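Local coordinates for protein excinuclease ABC, subunit A. (Deinococcus radiodurans, PDB 2VF7) that binds and hydrolyses ATP and binds DNA as a zinc-containing UvrA-family ABC protein, probably serving in the recognition of damaged DNA for excision repair, at residues Q193-I196 against L197-L200; A328-E332 against P333-E337; A706-R709 against A710-L714; A829-V832 against T833-Y836. The protein carries 1 engineered substitution. All coordinates share one frame; numbering follows the deposited sequence.

Contact 1 (Q193-I196 against L197-L200); sequences QRDI and LVTL
The closing turns of helix 187-199, in the UvrA DNA-binding domain, join Gln-193 to Ile-196 with Leu-197 to Leu-200 through i to i+4 backbone bonds. Leu-197 N donates to Gln-193 O at 3.0 Å, and Leu-200 N reaches Ile-196 O at 3.1 Å. The bond from Thr-199 N to Asp-195 O is weak at 3.4 Å, but this oxygen has a second donor: a water 2.6 Å from Asp-195 O also donates to Thr-199 OG1, 2.7 Å away. A threonine suits the place because OG1 is also hydrogen-bonded to Pro-229 O, tying the helix to the neighbouring strand. Val-198 CG1 stands anti to the carbonyl carbon (chi1 -39°), which lays it against Arg-194 O at 3.3 Å, with CG2 beside Asp-195 O. Ile-196 and Leu-200 both pack on Val-228, while Leu-197 rests on Phe-255 and Ile-219. Between neighbours on the helix, Arg-194 NH1 makes a salt bridge to Asp-195 OD1 at 3.0 Å, from above the carboxylate plane, 36° out of it. The water probably makes up for the long bond at Asp-195 O, its second bond to Thr-199 OG1 fixing its position, while the arginine probably offsets the charge of a buried aspartate.

Contact 2 (A328-E332 against P333-E337); sequences AEERE and PGHAE
The imidazole of His-335 carries Glu-330 CB over one face and has the carboxyl carbon of Glu-332 at its edge, in the ring plane. Glu-330 CB lies 3.9 Å from His-335 CE1 and is offset toward the rim, a CH-pi contact made by the aliphatic part of an acidic side chain. The Glu-332 carboxylate stands almost upright to the ring, the planes 87° apart, so its oxygens fall on either side of the ring plane, OE2 on the side away from Glu-330 CB. His-335 ND1 donates to both, 2.8 Å to Glu-332 OE2 and 3.1 Å to Glu-332 OE1; both bonds are weak, bent to 125° and 144°. Glu-332 gets there by bending at chi2, while His-335 CG stands anti to the backbone N and its ring comes nearer to 328-332.

The turn between them is made by Pro-333, whose CD lies 3.3 Å from Glu-332 CB, and by Gly-334, whose positive phi suits a residue without CB; a side chain there would run into Glu-337 CG. Were Glu-332 an alanine, His-335 ND1 would probably be left without its acceptors and the ring set freer to turn. Nearby, Arg-331 NH1 forms a salt bridge with Glu-329 OE1 at 2.8 Å. All this lies on the surface, in the loop between helices 317-328 and 345-365. With one carboxylate bonded to ND1 and Glu-330 OE2 not far from NE2, the histidine would probably be easier to protonate, and a positive ring would strengthen its hold on Glu-332.

Contact 3 (A706-R709 against A710-L714); sequences AIFR and ALDTL
Arg-709 O is gripped by two amides of the next helical turn, Thr-713 N at 3.4 Å and Asp-712 N at 3.3 Å, both weak. Asp-712 N is thus divided between an i to i+3 and an i to i+4 acceptor, since it also donates weakly to Phe-708 O at 3.0 Å; neither bond is straight. By contrast Leu-711 N meets Ile-707 O at 3.1 Å in a nearly straight bond (173°).

Thr-713 tucks OG1 between its backbone nitrogen and carbonyl carbon (chi1 56°), which lets the hydroxyl reach back and donate to Ala-710 O at 2.7 Å; Ala-742 O, a weak second acceptor, must compete for the same hydrogen. A valine in its place would probably cost Ala-710 O its short hydroxyl bond, leaving the long amide bond from Leu-714 N, and lose the weak link to Ala-742. On the buried flank Ile-707 CG2 lies 3.9 Å from Leu-711 CD1, the two branched chains side by side and pointing the same way. Ile-707 presses on helix 609-617 and Leu-711 on Ala-697 of helix 694-700, whereas the ring of Phe-708 meets that of His-698. Asp-712 OD2 stands close to Glu-716 OE1, a like-charge pair likely to raise the pKa of one of them. Apolar residues one turn apart on the packed side, with Arg-709 on the exposed side, mark helix 705-716 as an amphipathic helix within the ABC ATPase region.

Contact 4 (A829-V832 against T833-Y836); sequences AGSV and TAPY
Gly-830 takes a left-handed backbone conformation (phi 63°), easy for a residue without CB; the chain then runs extended through Ser-831 and curls at Val-832 and Thr-833 into helix 834-840. This is a capped helix start: Ser-831 OG accepts from Ala-834 N at 3.5 Å, a weak bond with an N-H...O angle of 138°. The hydroxyl is placed for it by standing anti to the backbone nitrogen of Ser-831 (chi1 -170°), and its stronger partner is Asp-804 OD2, which ties the cap to strand 801-805. Serine suits the spot because its short side chain can serve both partners, and its CB also rests 3.7 Å from Ala-834 CB.

Proline is at home in the first turn, where its missing N-H costs little. Pro-835 CG touches Val-832 O at 3.7 Å, and Pro-835 CD lies 3.8 Å from Ser-831 O. The CB of Thr-833 points away from 829-832, and its side chain lies about 8 Å from those of Ser-534 and Lys-536 of the second ADP site and in touch with His-413. Val-832 and Tyr-836 both pack on Ala-415, in the loop after strand 402-406, so the helix start also leans on the part of the chain that carries the other nucleotide-binding sheet. The tyrosine offers its ring edge to the preceding turn: Val-832 O lies in the ring plane, 3.4 Å from Tyr-836 CD1.

All four contacts are local and stand far apart; even the nearest two, contacts 2 and 4, have about 25 Å between their closest atoms. Contact 1 is the buried one, inside a helix of the DNA-binding domain, and contact 3 its partly buried counterpart in the ABC region: both use repeating backbone bonds and branched aliphatic packing, but a threonine hydroxyl bonds to the helix backbone directly in contact 3, through a water in contact 1. Contact 4, partly buried, marks the start of a helix, where a serine does the capping. Contact 2 belongs to no helix or strand and lies on the surface, so charged groups and an imidazole replace the backbone bonds and apolar packing of the helices.

Contact 1 (Q193-I196 against L197-L200)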
loop_
_atom_site.group_PDB
_atom_site.type_symbol
_atom_site.label_atom_id
_atom_site.label_comp_id
_atom_site.label_asym_id
_atom_site.label_seq_id
_atom_site.Cartn_x
_atom_site.Cartn_y
_atom_site.Cartn_z
ATOM N N GLN A 193 7.481 -35.592 8.348
ATOM C CA GLN A 193 8.856 -35.969 7.980
ATOM C C GLN A 193 9.148 -37.421 8.429
ATOM O O GLN A 193 9.908 -38.186 7.775
ATOM C CB GLN A 193 9.861 -34.996 8.613
ATOM C CG GLN A 193 9.888 -33.557 8.032
ATOM C CD GLN A 193 10.023 -33.511 6.482
ATOM O OE1 GLN A 193 10.908 -34.125 5.906
ATOM N NE2 GLN A 193 9.142 -32.787 5.834
ATOM N N ARG A 194 8.510 -37.788 9.538
ATOM C CA ARG A 194 8.598 -39.122 10.092
ATOM C C ARG A 194 7.891 -40.113 9.205
ATOM O O ARG A 194 8.415 -41.195 8.960
ATOM C CB ARG A 194 8.019 -39.129 11.496
ATOM C CG ARG A 194 7.976 -40.479 12.147
ATOM C CD ARG A 194 6.562 -40.944 12.180
ATOM N NE ARG A 194 5.847 -40.235 13.213
ATOM C CZ ARG A 194 4.542 -40.312 13.381
ATOM N NH1 ARG A 194 3.811 -41.042 12.543
ATOM N NH2 ARG A 194 3.974 -39.647 14.370
ATOM N N ASP A 195 6.702 -39.748 8.712
ATOM C CA ASP A 195 5.996 -40.601 7.742
ATOM C C ASP A 195 6.638 -40.654 6.372
ATOM O O ASP A 195 6.471 -41.653 5.638
ATOM C CB ASP A 195 4.489 -40.295 7.676
ATOM C CG ASP A 195 3.748 -40.781 8.942
ATOM O OD1 ASP A 195 4.322 -41.614 9.685
ATOM O OD2 ASP A 195 2.612 -40.343 9.191
ATOM N N ILE A 196 7.391 -39.609 6.026
ATOM C CA ILE A 196 8.189 -39.643 4.800
ATOM C C ILE A 196 9.281 -40.696 4.948
ATOM O O ILE A 196 9.454 -41.527 4.047
ATOM C CB ILE A 196 8.756 -38.235 4.387
ATOM C CG1 ILE A 196 7.624 -37.334 3.915
ATOM C CG2 ILE A 196 9.848 -38.351 3.278
ATOM C CD1 ILE A 196 8.015 -35.938 3.825
ATOM N N LEU A 197 10.003 -40.675 6.071
ATOM C CA LEU A 197 11.009 -41.699 6.368
ATOM C C LEU A 197 10.512 -43.144 6.373
ATOM O O LEU A 197 11.275 -44.025 5.992
ATOM C CB LEU A 197 11.769 -41.406 7.680
ATOM C CG LEU A 197 12.546 -40.084 7.847
ATOM C CD1 LEU A 197 13.334 -40.050 9.153
ATOM C CD2 LEU A 197 13.463 -39.836 6.648
ATOM N N VAL A 198 9.268 -43.418 6.794
ATOM C CA VAL A 198 8.782 -44.818 6.785
ATOM C C VAL A 198 8.514 -45.314 5.367
ATOM O O VAL A 198 8.761 -46.502 5.076
ATOM C CB VAL A 198 7.560 -45.125 7.745
ATOM C CG1 VAL A 198 7.692 -44.374 9.079
ATOM C CG2 VAL A 198 6.268 -44.796 7.106
ATOM N N THR A 199 8.060 -44.412 4.482
ATOM C CA THR A 199 7.912 -44.705 3.038
ATOM C C THR A 199 9.283 -45.042 2.438
ATOM O O THR A 199 9.439 -45.963 1.638
ATOM C CB THR A 199 7.243 -43.489 2.279
ATOM O OG1 THR A 199 5.860 -43.430 2.611
ATOM C CG2 THR A 199 7.362 -43.598 0.778
ATOM N N LEU A 200 10.289 -44.283 2.839
ATOM C CA LEU A 200 11.633 -44.502 2.344
ATOM C C LEU A 200 12.303 -45.739 2.941
ATOM O O LEU A 200 13.401 -46.079 2.527
ATOM C CB LEU A 200 12.507 -43.277 2.606
ATOM C CG LEU A 200 12.282 -42.018 1.786
ATOM C CD1 LEU A 200 13.282 -40.990 2.260
ATOM C CD2 LEU A 200 12.460 -42.323 0.296
HETATM O O HOH W 1 4.314 -42.893 4.746
#

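Contact 2 (A328-E332 against P333-E337)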
loop_
_atom_site.group_PDB
_atom_site.type_symbol
_atom_site.label_atom_id
_atom_site.label_comp_id
_atom_site.label_asym_id
_atom_site.label_seq_id
_atom_site.Cartn_x
_atom_site.Cartn_y
_atom_site.Cartn_z
ATOM N N ALA A 328 33.283 21.184 7.375
ATOM C CA ALA A 328 32.223 22.074 6.899
ATOM C C ALA A 328 32.670 23.539 6.870
ATOM O O ALA A 328 32.350 24.280 5.933
ATOM C CB ALA A 328 30.978 21.915 7.766
ATOM N N GLU A 329 33.409 23.943 7.904
ATOM C CA GLU A 329 33.886 25.318 8.050
ATOM C C GLU A 329 35.254 25.533 7.379
ATOM O O GLU A 329 35.889 26.580 7.553
ATOM C CB GLU A 329 33.933 25.707 9.535
ATOM C CG GLU A 329 32.588 25.606 10.268
ATOM C CD GLU A 329 32.686 25.947 11.757
ATOM O OE1 GLU A 329 33.770 25.723 12.370
ATOM O OE2 GLU A 329 31.668 26.434 12.318
ATOM N N GLU A 330 35.687 24.532 6.611
ATOM C CA GLU A 330 36.926 24.579 5.832
ATOM C C GLU A 330 38.176 24.785 6.705
ATOM O O GLU A 330 39.038 25.611 6.392
ATOM C CB GLU A 330 36.833 25.634 4.715
ATOM C CG GLU A 330 35.593 25.434 3.741
ATOM C CD GLU A 330 35.373 26.814 2.933
ATOM O OE1 GLU A 330 34.104 27.007 2.638
ATOM O OE2 GLU A 330 36.479 27.582 2.502
ATOM N N ARG A 331 38.256 24.035 7.806
ATOM C CA ARG A 331 39.455 24.008 8.664
ATOM C C ARG A 331 39.844 22.604 9.175
ATOM O O ARG A 331 39.956 22.374 10.383
ATOM C CB ARG A 331 39.387 25.037 9.817
ATOM C CG ARG A 331 38.032 25.700 10.066
ATOM C CD ARG A 331 37.165 24.926 11.041
ATOM N NE ARG A 331 37.502 25.186 12.443
ATOM C CZ ARG A 331 36.798 24.731 13.483
ATOM N NH1 ARG A 331 35.707 23.987 13.296
ATOM N NH2 ARG A 331 37.188 25.020 14.719
ATOM N N GLU A 332 40.056 21.681 8.235
ATOM C CA GLU A 332 40.615 20.354 8.520
ATOM C C GLU A 332 42.091 20.509 8.896
ATOM O O GLU A 332 42.605 21.630 8.875
ATOM C CB GLU A 332 40.501 19.453 7.285
ATOM C CG GLU A 332 39.135 19.429 6.626
ATOM C CD GLU A 332 38.965 20.516 5.583
ATOM O OE1 GLU A 332 38.366 21.562 5.909
ATOM O OE2 GLU A 332 39.440 20.325 4.444
ATOM N N PRO A 333 42.782 19.404 9.263
ATOM C CA PRO A 333 44.246 19.481 9.311
ATOM C C PRO A 333 44.807 20.049 8.003
ATOM O O PRO A 333 45.129 19.295 7.080
ATOM C CB PRO A 333 44.663 18.019 9.490
ATOM C CG PRO A 333 43.551 17.415 10.226
ATOM C CD PRO A 333 42.302 18.079 9.693
ATOM N N GLY A 334 44.900 21.379 7.936
ATOM C CA GLY A 334 45.218 22.092 6.697
ATOM C C GLY A 334 44.079 22.032 5.687
ATOM O O GLY A 334 43.242 21.122 5.726
ATOM N N HIS A 335 44.043 23.005 4.779
ATOM C CA HIS A 335 43.064 23.004 3.689
ATOM C C HIS A 335 43.758 23.224 2.346
ATOM O O HIS A 335 43.305 22.719 1.308
ATOM C CB HIS A 335 41.976 24.061 3.920
ATOM C CG HIS A 335 40.738 23.847 3.103
ATOM N ND1 HIS A 335 39.723 22.998 3.497
ATOM C CD2 HIS A 335 40.347 24.374 1.917
ATOM C CE1 HIS A 335 38.765 23.008 2.588
ATOM N NE2 HIS A 335 39.118 23.835 1.618
ATOM N N ALA A 336 44.867 23.971 2.384
ATOM C CA ALA A 336 45.688 24.219 1.200
ATOM C C ALA A 336 46.584 23.016 0.897
ATOM O O ALA A 336 47.433 23.068 0.007
ATOM C CB ALA A 336 46.518 25.477 1.396
ATOM N N GLU A 337 46.373 21.935 1.645
ATOM C CA GLU A 337 47.132 20.690 1.501
ATOM C C GLU A 337 46.686 19.795 0.330
ATOM O O GLU A 337 47.489 19.034 -0.220
ATOM C CB GLU A 337 47.095 19.890 2.815
ATOM C CG GLU A 337 45.799 20.014 3.658
ATOM C CD GLU A 337 44.571 19.285 3.045
ATOM O OE1 GLU A 337 44.319 18.084 3.421
ATOM O OE2 GLU A 337 43.843 19.903 2.204
#

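Contact 3 (A706-R709 against A710-L714)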
loop_
_atom_site.group_PDB
_atom_site.type_symbol
_atom_site.label_atom_id
_atom_site.label_comp_id
_atom_site.label_asym_id
_atom_site.label_seq_id
_atom_site.Cartn_x
_atom_site.Cartn_y
_atom_site.Cartn_z
ATOM N N ALA A 706 -13.969 -11.452 46.596
ATOM C CA ALA A 706 -12.678 -11.453 45.916
ATOM C C ALA A 706 -12.693 -10.670 44.601
ATOM O O ALA A 706 -11.689 -10.063 44.221
ATOM C CB ALA A 706 -12.211 -12.895 45.682
ATOM N N ILE A 707 -13.821 -10.716 43.891
ATOM C CA ILE A 707 -13.985 -9.972 42.652
ATOM C C ILE A 707 -14.060 -8.505 43.024
ATOM O O ILE A 707 -13.218 -7.716 42.590
ATOM C CB ILE A 707 -15.228 -10.426 41.837
ATOM C CG1 ILE A 707 -15.041 -11.853 41.286
ATOM C CG2 ILE A 707 -15.496 -9.470 40.667
ATOM C CD1 ILE A 707 -16.316 -12.588 41.054
ATOM N N PHE A 708 -15.010 -8.149 43.885
ATOM C CA PHE A 708 -15.191 -6.757 44.318
ATOM C C PHE A 708 -13.901 -6.072 44.793
ATOM O O PHE A 708 -13.725 -4.868 44.591
ATOM C CB PHE A 708 -16.281 -6.665 45.389
ATOM C CG PHE A 708 -16.375 -5.322 46.060
ATOM C CD1 PHE A 708 -17.162 -4.312 45.522
ATOM C CD2 PHE A 708 -15.683 -5.069 47.241
ATOM C CE1 PHE A 708 -17.258 -3.062 46.156
ATOM C CE2 PHE A 708 -15.763 -3.813 47.877
ATOM C CZ PHE A 708 -16.556 -2.813 47.332
ATOM N N ARG A 709 -13.014 -6.822 45.436
ATOM C CA ARG A 709 -11.767 -6.251 45.931
ATOM C C ARG A 709 -10.721 -5.961 44.850
ATOM O O ARG A 709 -9.985 -4.981 44.942
ATOM C CB ARG A 709 -11.188 -7.127 47.035
ATOM C CG ARG A 709 -11.924 -6.955 48.376
ATOM C CD ARG A 709 -11.046 -7.353 49.538
ATOM N NE ARG A 709 -11.785 -8.123 50.546
ATOM C CZ ARG A 709 -11.834 -9.463 50.557
ATOM N NH1 ARG A 709 -11.174 -10.213 49.615
ATOM N NH2 ARG A 709 -12.541 -10.059 51.519
ATOM N N ALA A 710 -10.650 -6.823 43.841
ATOM C CA ALA A 710 -9.812 -6.600 42.667
ATOM C C ALA A 710 -10.264 -5.323 41.931
ATOM O O ALA A 710 -9.454 -4.442 41.651
ATOM C CB ALA A 710 -9.847 -7.828 41.746
ATOM N N LEU A 711 -11.564 -5.234 41.669
ATOM C CA LEU A 711 -12.222 -4.071 41.078
ATOM C C LEU A 711 -12.054 -2.795 41.876
ATOM O O LEU A 711 -12.097 -1.698 41.302
ATOM C CB LEU A 711 -13.720 -4.337 40.957
ATOM C CG LEU A 711 -14.228 -5.518 40.137
ATOM C CD1 LEU A 711 -15.742 -5.606 40.289
ATOM C CD2 LEU A 711 -13.848 -5.396 38.669
ATOM N N ASP A 712 -11.895 -2.931 43.195
ATOM C CA ASP A 712 -11.737 -1.778 44.086
ATOM C C ASP A 712 -10.397 -1.057 43.877
ATOM O O ASP A 712 -10.360 0.180 43.834
ATOM C CB ASP A 712 -11.912 -2.205 45.560
ATOM C CG ASP A 712 -12.212 -1.034 46.489
ATOM O OD1 ASP A 712 -13.214 -0.315 46.266
ATOM O OD2 ASP A 712 -11.443 -0.834 47.460
ATOM N N THR A 713 -9.306 -1.826 43.769
ATOM C CA THR A 713 -7.969 -1.282 43.447
ATOM C C THR A 713 -7.904 -0.658 42.037
ATOM O O THR A 713 -7.219 0.325 41.819
ATOM C CB THR A 713 -6.836 -2.346 43.567
ATOM O OG1 THR A 713 -7.136 -3.482 42.727
ATOM C CG2 THR A 713 -6.671 -2.792 44.987
ATOM N N LEU A 714 -8.626 -1.233 41.089
ATOM C CA LEU A 714 -8.722 -0.642 39.755
ATOM C C LEU A 714 -9.485 0.658 39.764
ATOM O O LEU A 714 -9.266 1.519 38.927
ATOM C CB LEU A 714 -9.386 -1.604 38.799
ATOM C CG LEU A 714 -8.543 -2.808 38.432
ATOM C CD1 LEU A 714 -9.438 -3.809 37.726
ATOM C CD2 LEU A 714 -7.353 -2.391 37.533
#

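Contact 4 (A829-V832 against T833-Y836)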
loop_
_atom_site.group_PDB
_atom_site.type_symbol
_atom_site.label_atom_id
_atom_site.label_comp_id
_atom_site.label_asym_id
_atom_site.label_seq_id
_atom_site.Cartn_x
_atom_site.Cartn_y
_atom_site.Cartn_z
ATOM N N ALA A 829 23.462 22.848 44.753
ATOM C CA ALA A 829 24.340 23.522 43.801
ATOM C C ALA A 829 24.756 22.553 42.698
ATOM O O ALA A 829 24.926 21.340 42.932
ATOM C CB ALA A 829 25.577 24.074 44.525
ATOM N N GLY A 830 24.910 23.100 41.494
ATOM C CA GLY A 830 25.246 22.307 40.323
ATOM C C GLY A 830 24.155 21.311 40.025
ATOM O O GLY A 830 24.447 20.171 39.678
ATOM N N SER A 831 22.900 21.741 40.184
ATOM C CA SER A 831 21.720 20.942 39.847
ATOM C C SER A 831 20.884 21.727 38.857
ATOM O O SER A 831 20.690 22.941 39.014
ATOM C CB SER A 831 20.886 20.648 41.094
ATOM O OG SER A 831 19.872 19.701 40.831
ATOM N N VAL A 832 20.412 21.055 37.820
ATOM C CA VAL A 832 19.596 21.717 36.822
ATOM C C VAL A 832 18.094 21.593 37.159
ATOM O O VAL A 832 17.289 22.438 36.747
ATOM C CB VAL A 832 19.997 21.252 35.372
ATOM C CG1 VAL A 832 18.798 20.980 34.505
ATOM C CG2 VAL A 832 20.928 22.298 34.702
ATOM N N THR A 833 17.729 20.564 37.929
ATOM C CA THR A 833 16.365 20.427 38.411
ATOM C C THR A 833 16.033 21.279 39.635
ATOM O O THR A 833 14.863 21.574 39.865
ATOM C CB THR A 833 15.965 18.950 38.723
ATOM O OG1 THR A 833 15.710 18.801 40.125
ATOM C CG2 THR A 833 17.013 17.955 38.246
ATOM N N ALA A 834 17.051 21.669 40.414
ATOM C CA ALA A 834 16.849 22.429 41.658
ATOM C C ALA A 834 15.879 23.591 41.510
ATOM O O ALA A 834 14.829 23.570 42.151
ATOM C CB ALA A 834 18.169 22.899 42.248
ATOM N N PRO A 835 16.202 24.593 40.650
ATOM C CA PRO A 835 15.281 25.722 40.465
ATOM C C PRO A 835 13.821 25.328 40.193
ATOM O O PRO A 835 12.915 25.963 40.727
ATOM C CB PRO A 835 15.872 26.473 39.264
ATOM C CG PRO A 835 16.930 25.567 38.694
ATOM C CD PRO A 835 17.412 24.756 39.822
ATOM N N TYR A 836 13.611 24.301 39.375
ATOM C CA TYR A 836 12.270 23.817 38.997
ATOM C C TYR A 836 11.548 23.083 40.131
ATOM O O TYR A 836 10.326 23.189 40.266
ATOM C CB TYR A 836 12.353 22.914 37.746
ATOM C CG TYR A 836 12.812 23.667 36.519
ATOM C CD1 TYR A 836 14.128 23.584 36.082
ATOM C CD2 TYR A 836 11.924 24.499 35.811
ATOM C CE1 TYR A 836 14.555 24.294 34.969
ATOM C CE2 TYR A 836 12.334 25.201 34.692
ATOM C CZ TYR A 836 13.659 25.102 34.276
ATOM O OH TYR A 836 14.095 25.829 33.170
#